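Side-chain contacts in aldolase (Klebsiella pneumoniae, PDB 6VOQ), which is a zinc-binding member of the class II aldolase and adducin family, assembled from four copies of the chain: residues A16-F19 with S20-Y23; L95-H98 with Y99-A102. All blocks are in the same frame, centred on the assembly; numbering follows the deposited sequence.

Contact 1 closes the C-terminal end of helix 4-20. Contact 2 covers the start of helix 98-104, just after strand 91-94. Their centres lie 13 Å apart, and the two meet by packing. Tyr-23 O lies 3.8 Å from Ser-97 CB, Tyr-23 CB packs on Leu-95 CD1 at 3.9 Å, and Leu-18 CD1 lies 4.3 Å from Leu-95 CD2. Both also lean on helix 170-190, where Glu-181 touches Tyr-23 and bonds to contact 2. Only contact 2 holds a zinc ligand, His-96, which shares the metal with Glu-75, His-94 and His-161. The side chain of Leu-18 in contact 1 stays about 13 Å from a bound zinc ion.

Contact 1 of 2, residues A16-F19 with S20-Y23; sequences ASLF and SRGY
Arg-21 folds back over Ser-17 where helix 4-20 ends in a Schellman motif. Gly-22 N bonds to Phe-19 O at 3.2 Å. Around it, Tyr-23 N makes a weak bond to Leu-18 O. Gly-22 has a positive phi of 92°, a value glycine takes easily, and this turns the chain out of the helix.

The Arg-21 side chain runs back along the last turn. Its CB lies 3.4 Å from Ser-17 O, and CG and CD stay close to the same oxygen. A bend at chi3 (-52°) then brings NE round to bond with Ser-17 O at 2.9 Å. Arg-21 N also bonds to Ser-17 O. The two donors reach it from opposite faces of the carbonyl plane, so one residue grips this oxygen twice. NE makes a further, weak bond to Ser-17 OG. At the tip, NH2 lies 4.1 Å from Leu-18 CD2 and forms a salt bridge with Glu-178 of helix 170-190. Tyr-23 CE1 lies over the rim of one guanidinium face, while NE and NH2 are held by polar partners.

Leu-18 and Tyr-23 cross at about a right angle, with CD2 of Leu-18 4.0 Å from CB of Tyr-23. Leu-18 also packs on Thr-174 of helix 170-190. Phe-19 packs on Cys-48 and on Arg-21 of the third subunit.

Ser-20 gives Ala-16 O a second double grip. Its N makes a nearly straight helical bond at 2.9 Å. With chi1 at 65°, its hydroxyl turns back along the helix, and OG donates to the opposite face of the Ala-16 carbonyl, 3.1 Å from Ala-16 O.

Contact 2 of 2, residues L95-H98 with Y99-A102; sequences LHSH and YLTA. With ZN (zinc ion), chain B.
His-98 and Tyr-99 meet in a T-shaped (edge-to-face) stack at the start of helix 98-104. The ring planes stand at 88° and the centroids are 4.6 Å apart. The histidine supplies the edge. Its CD2 stands over the centre of the tyrosine ring, 3.6 Å from Tyr-99 CZ and about equally far from the other ring carbons. The two neighbours turn in different senses: His-98 holds CG anti to its backbone N (chi1 177°), whereas Tyr-99 has CG anti to its carbonyl carbon (chi1 -65°). This swings the tyrosine ring back under the imidazole edge.

Ser-97 is the N-cap residue, but its side chain makes no capping bond. Its OG bonds instead to Glu-181 of helix 170-190 and lies 3.7 Å from Leu-100 CD1. Glu-181 also accepts from the backbone N of Tyr-99 and of Leu-100, so a carboxylate serves the first turn in place of the serine. Ser-97 O begins the helical pattern, taking Thr-101 N at 2.8 Å. Ala-102 N follows to His-98 O. The Thr-101 hydroxyl is turned back toward the loop. Its OG1 is 2.9 Å from Ser-97 O and also near His-161 O; the single proton may go to either.

On the loop side, His-96 reaches the metal through NE2, 2.2 Å from the zinc ion. Its ring stacks on Tyr-121 of the third subunit.

His-98 is held from that subunit too: ND1 bonds to Glu-182 of the third subunit and NE2 to Thr-189 of the same subunit. With both nitrogens engaged, the imidazole rotation is fixed. The C-H at CD2 is left to face the tyrosine as a CH-pi donor.

Contact 1 of 2, residues A16-F19 with S20-Y23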
ATOM      1  N   ALA A  16     -14.902   5.545   4.963  1.00 32.44           N
ATOM      2  CA  ALA A  16     -13.631   6.265   4.967  1.00 37.99           C
ATOM      3  C   ALA A  16     -12.461   5.327   5.250  1.00 39.09           C
ATOM      4  O   ALA A  16     -11.397   5.450   4.633  1.00 43.79           O
ATOM      5  CB  ALA A  16     -13.676   7.396   6.003  1.00 32.33           C
ATOM      6  N   SER A  17     -12.644   4.386   6.183  1.00 40.25           N
ATOM      7  CA  SER A  17     -11.592   3.432   6.520  1.00 36.90           C
ATOM      8  C   SER A  17     -11.269   2.529   5.339  1.00 34.45           C
ATOM      9  O   SER A  17     -10.098   2.224   5.083  1.00 38.57           O
ATOM     10  CB  SER A  17     -12.017   2.599   7.731  1.00 33.90           C
ATOM     11  OG  SER A  17     -10.953   1.808   8.225  1.00 43.82           O
ATOM     12  N   LEU A  18     -12.299   2.101   4.607  1.00 29.92           N
ATOM     13  CA  LEU A  18     -12.080   1.262   3.434  1.00 31.58           C
ATOM     14  C   LEU A  18     -11.415   2.053   2.314  1.00 35.11           C
ATOM     15  O   LEU A  18     -10.546   1.529   1.607  1.00 41.12           O
ATOM     16  CB  LEU A  18     -13.406   0.673   2.953  1.00 28.79           C
ATOM     17  CG  LEU A  18     -14.105  -0.311   3.886  1.00 31.86           C
ATOM     18  CD1 LEU A  18     -15.513  -0.582   3.389  1.00 26.26           C
ATOM     19  CD2 LEU A  18     -13.309  -1.604   4.012  1.00 30.66           C
ATOM     20  N   PHE A  19     -11.804   3.319   2.140  1.00 33.24           N
ATOM     21  CA  PHE A  19     -11.232   4.120   1.066  1.00 33.80           C
ATOM     22  C   PHE A  19      -9.783   4.476   1.353  1.00 38.96           C
ATOM     23  O   PHE A  19      -8.920   4.344   0.478  1.00 35.99           O
ATOM     24  CB  PHE A  19     -12.046   5.391   0.855  1.00 29.64           C
ATOM     25  CG  PHE A  19     -11.624   6.194  -0.348  1.00 37.26           C
ATOM     26  CD1 PHE A  19     -12.137   5.906  -1.611  1.00 36.70           C
ATOM     27  CD2 PHE A  19     -10.731   7.242  -0.223  1.00 40.83           C
ATOM     28  CE1 PHE A  19     -11.767   6.654  -2.723  1.00 36.45           C
ATOM     29  CE2 PHE A  19     -10.354   7.991  -1.330  1.00 48.03           C
ATOM     30  CZ  PHE A  19     -10.875   7.695  -2.580  1.00 42.24           C
ATOM     31  N   SER A  20      -9.494   4.935   2.571  1.00 38.68           N
ATOM     32  CA  SER A  20      -8.130   5.361   2.863  1.00 42.80           C
ATOM     33  C   SER A  20      -7.151   4.196   2.800  1.00 33.64           C
ATOM     34  O   SER A  20      -5.970   4.402   2.503  1.00 38.68           O
ATOM     35  CB  SER A  20      -8.068   6.040   4.231  1.00 43.31           C
ATOM     36  OG  SER A  20      -8.378   5.119   5.257  1.00 52.83           O
ATOM     37  N   ARG A  21      -7.614   2.974   3.055  1.00 45.52           N
ATOM     38  CA  ARG A  21      -6.731   1.817   3.085  1.00 45.46           C
ATOM     39  C   ARG A  21      -6.744   1.021   1.788  1.00 42.32           C
ATOM     40  O   ARG A  21      -6.159  -0.061   1.735  1.00 41.08           O
ATOM     41  CB  ARG A  21      -7.075   0.921   4.272  1.00 45.14           C
ATOM     42  CG  ARG A  21      -6.638   1.524   5.601  1.00 46.52           C
ATOM     43  CD  ARG A  21      -7.094   0.687   6.769  1.00 48.15           C
ATOM     44  NE  ARG A  21      -8.525   0.399   6.706  1.00 37.73           N
ATOM     45  CZ  ARG A  21      -9.043  -0.815   6.864  1.00 38.80           C
ATOM     46  NH1 ARG A  21      -8.245  -1.849   7.109  1.00 37.18           N
ATOM     47  NH2 ARG A  21     -10.354  -0.996   6.793  1.00 33.46           N
ATOM     48  N   GLY A  22      -7.369   1.538   0.735  1.00 47.70           N
ATOM     49  CA  GLY A  22      -7.201   0.986  -0.591  1.00 40.94           C
ATOM     50  C   GLY A  22      -8.205  -0.071  -0.991  1.00 40.10           C
ATOM     51  O   GLY A  22      -8.167  -0.526  -2.140  1.00 44.88           O
ATOM     52  N   TYR A  23      -9.097  -0.478  -0.083  1.00 36.82           N
ATOM     53  CA  TYR A  23     -10.124  -1.460  -0.418  1.00 34.65           C
ATOM     54  C   TYR A  23     -11.122  -0.912  -1.428  1.00 34.62           C
ATOM     55  O   TYR A  23     -11.708  -1.682  -2.195  1.00 42.90           O
ATOM     56  CB  TYR A  23     -10.862  -1.905   0.841  1.00 35.41           C
ATOM     57  CG  TYR A  23     -10.014  -2.690   1.792  1.00 40.07           C
ATOM     58  CD1 TYR A  23      -9.314  -2.052   2.817  1.00 45.61           C
ATOM     59  CD2 TYR A  23      -9.905  -4.073   1.671  1.00 40.00           C
ATOM     60  CE1 TYR A  23      -8.526  -2.767   3.697  1.00 47.97           C
ATOM     61  CE2 TYR A  23      -9.112  -4.798   2.539  1.00 45.69           C
ATOM     62  CZ  TYR A  23      -8.425  -4.139   3.555  1.00 48.09           C
ATOM     63  OH  TYR A  23      -7.638  -4.851   4.431  1.00 50.24           O
TER

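Contact 2 of 2, residues L95-H98 with Y99-A102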
ATOM      1  N   LEU A  95     -17.496  -4.405  -2.626  1.00 29.68           N
ATOM      2  CA  LEU A  95     -16.306  -3.687  -3.046  1.00 30.88           C
ATOM      3  C   LEU A  95     -15.780  -4.303  -4.328  1.00 36.48           C
ATOM      4  O   LEU A  95     -16.104  -5.441  -4.671  1.00 39.37           O
ATOM      5  CB  LEU A  95     -15.204  -3.743  -1.986  1.00 25.95           C
ATOM      6  CG  LEU A  95     -15.480  -3.117  -0.638  1.00 29.22           C
ATOM      7  CD1 LEU A  95     -14.381  -3.566   0.282  1.00 32.07           C
ATOM      8  CD2 LEU A  95     -15.512  -1.607  -0.766  1.00 25.75           C
ATOM      9  N   HIS A  96     -14.967  -3.536  -5.042  1.00 33.22           N
ATOM     10  CA  HIS A  96     -14.118  -4.095  -6.085  1.00 24.58           C
ATOM     11  C   HIS A  96     -12.702  -4.266  -5.569  1.00 27.68           C
ATOM     12  O   HIS A  96     -11.742  -3.850  -6.227  1.00 31.45           O
ATOM     13  CB  HIS A  96     -14.143  -3.223  -7.337  1.00 22.93           C
ATOM     14  CG  HIS A  96     -15.517  -2.982  -7.877  1.00 35.49           C
ATOM     15  ND1 HIS A  96     -15.754  -2.185  -8.976  1.00 36.69           N
ATOM     16  CD2 HIS A  96     -16.727  -3.428  -7.470  1.00 30.78           C
ATOM     17  CE1 HIS A  96     -17.051  -2.143  -9.218  1.00 30.12           C
ATOM     18  NE2 HIS A  96     -17.664  -2.889  -8.317  1.00 37.89           N
ATOM     19  N   SER A  97     -12.556  -4.841  -4.371  1.00 24.42           N
ATOM     20  CA  SER A  97     -11.235  -4.951  -3.767  1.00 23.46           C
ATOM     21  C   SER A  97     -10.344  -5.807  -4.658  1.00 28.56           C
ATOM     22  O   SER A  97     -10.810  -6.743  -5.318  1.00 26.51           O
ATOM     23  CB  SER A  97     -11.329  -5.511  -2.339  1.00 22.18           C
ATOM     24  OG  SER A  97     -11.965  -6.784  -2.279  1.00 29.73           O
ATOM     25  N   HIS A  98      -9.058  -5.454  -4.706  1.00 23.71           N
ATOM     26  CA  HIS A  98      -8.238  -5.802  -5.860  1.00 21.90           C
ATOM     27  C   HIS A  98      -8.147  -7.314  -6.061  1.00 23.43           C
ATOM     28  O   HIS A  98      -8.445  -7.832  -7.146  1.00 22.53           O
ATOM     29  CB  HIS A  98      -6.843  -5.203  -5.726  1.00 22.60           C
ATOM     30  CG  HIS A  98      -5.946  -5.584  -6.854  1.00 26.20           C
ATOM     31  ND1 HIS A  98      -6.066  -5.036  -8.115  1.00 23.58           N
ATOM     32  CD2 HIS A  98      -4.987  -6.538  -6.946  1.00 29.46           C
ATOM     33  CE1 HIS A  98      -5.180  -5.596  -8.919  1.00 36.69           C
ATOM     34  NE2 HIS A  98      -4.515  -6.512  -8.236  1.00 35.10           N
ATOM     35  N   TYR A  99      -7.733  -8.040  -5.026  1.00 21.08           N
ATOM     36  CA  TYR A  99      -7.455  -9.457  -5.202  1.00 26.89           C
ATOM     37  C   TYR A  99      -8.727 -10.290  -5.291  1.00 31.99           C
ATOM     38  O   TYR A  99      -8.747 -11.291  -6.014  1.00 40.49           O
ATOM     39  CB  TYR A  99      -6.519  -9.939  -4.088  1.00 20.99           C
ATOM     40  CG  TYR A  99      -5.175  -9.250  -4.210  1.00 21.64           C
ATOM     41  CD1 TYR A  99      -4.241  -9.673  -5.146  1.00 21.94           C
ATOM     42  CD2 TYR A  99      -4.869  -8.130  -3.444  1.00 22.12           C
ATOM     43  CE1 TYR A  99      -3.024  -9.016  -5.288  1.00 22.72           C
ATOM     44  CE2 TYR A  99      -3.658  -7.480  -3.574  1.00 22.91           C
ATOM     45  CZ  TYR A  99      -2.748  -7.925  -4.502  1.00 23.21           C
ATOM     46  OH  TYR A  99      -1.544  -7.278  -4.639  1.00 30.83           O
ATOM     47  N   LEU A 100      -9.803  -9.892  -4.607  1.00 28.45           N
ATOM     48  CA  LEU A 100     -11.058 -10.608  -4.801  1.00 22.22           C
ATOM     49  C   LEU A 100     -11.620 -10.355  -6.190  1.00 21.62           C
ATOM     50  O   LEU A 100     -12.191 -11.270  -6.796  1.00 19.98           O
ATOM     51  CB  LEU A 100     -12.067 -10.218  -3.723  1.00 22.82           C
ATOM     52  CG  LEU A 100     -11.920 -10.953  -2.385  1.00 23.62           C
ATOM     53  CD1 LEU A 100     -12.740 -10.264  -1.297  1.00 20.86           C
ATOM     54  CD2 LEU A 100     -12.312 -12.430  -2.507  1.00 20.30           C
ATOM     55  N   THR A 101     -11.451  -9.135  -6.718  1.00 20.36           N
ATOM     56  CA  THR A 101     -11.844  -8.857  -8.095  1.00 25.01           C
ATOM     57  C   THR A 101     -10.978  -9.638  -9.076  1.00 26.98           C
ATOM     58  O   THR A 101     -11.483 -10.168 -10.074  1.00 26.19           O
ATOM     59  CB  THR A 101     -11.736  -7.355  -8.391  1.00 32.63           C
ATOM     60  OG1 THR A 101     -12.625  -6.618  -7.544  1.00 31.17           O
ATOM     61  CG2 THR A 101     -12.065  -7.055  -9.858  1.00 22.10           C
ATOM     62  N   ALA A 102      -9.665  -9.686  -8.822  1.00 23.75           N
ATOM     63  CA  ALA A 102      -8.767 -10.478  -9.655  1.00 27.02           C
ATOM     64  C   ALA A 102      -9.213 -11.927  -9.692  1.00 27.54           C
ATOM     65  O   ALA A 102      -9.403 -12.507 -10.768  1.00 24.92           O
ATOM     66  CB  ALA A 102      -7.336 -10.383  -9.135  1.00 21.36           C
TER
HETATM   67 ZN    ZN B 301     -19.784  -3.332  -8.267  1.00 44.91          ZN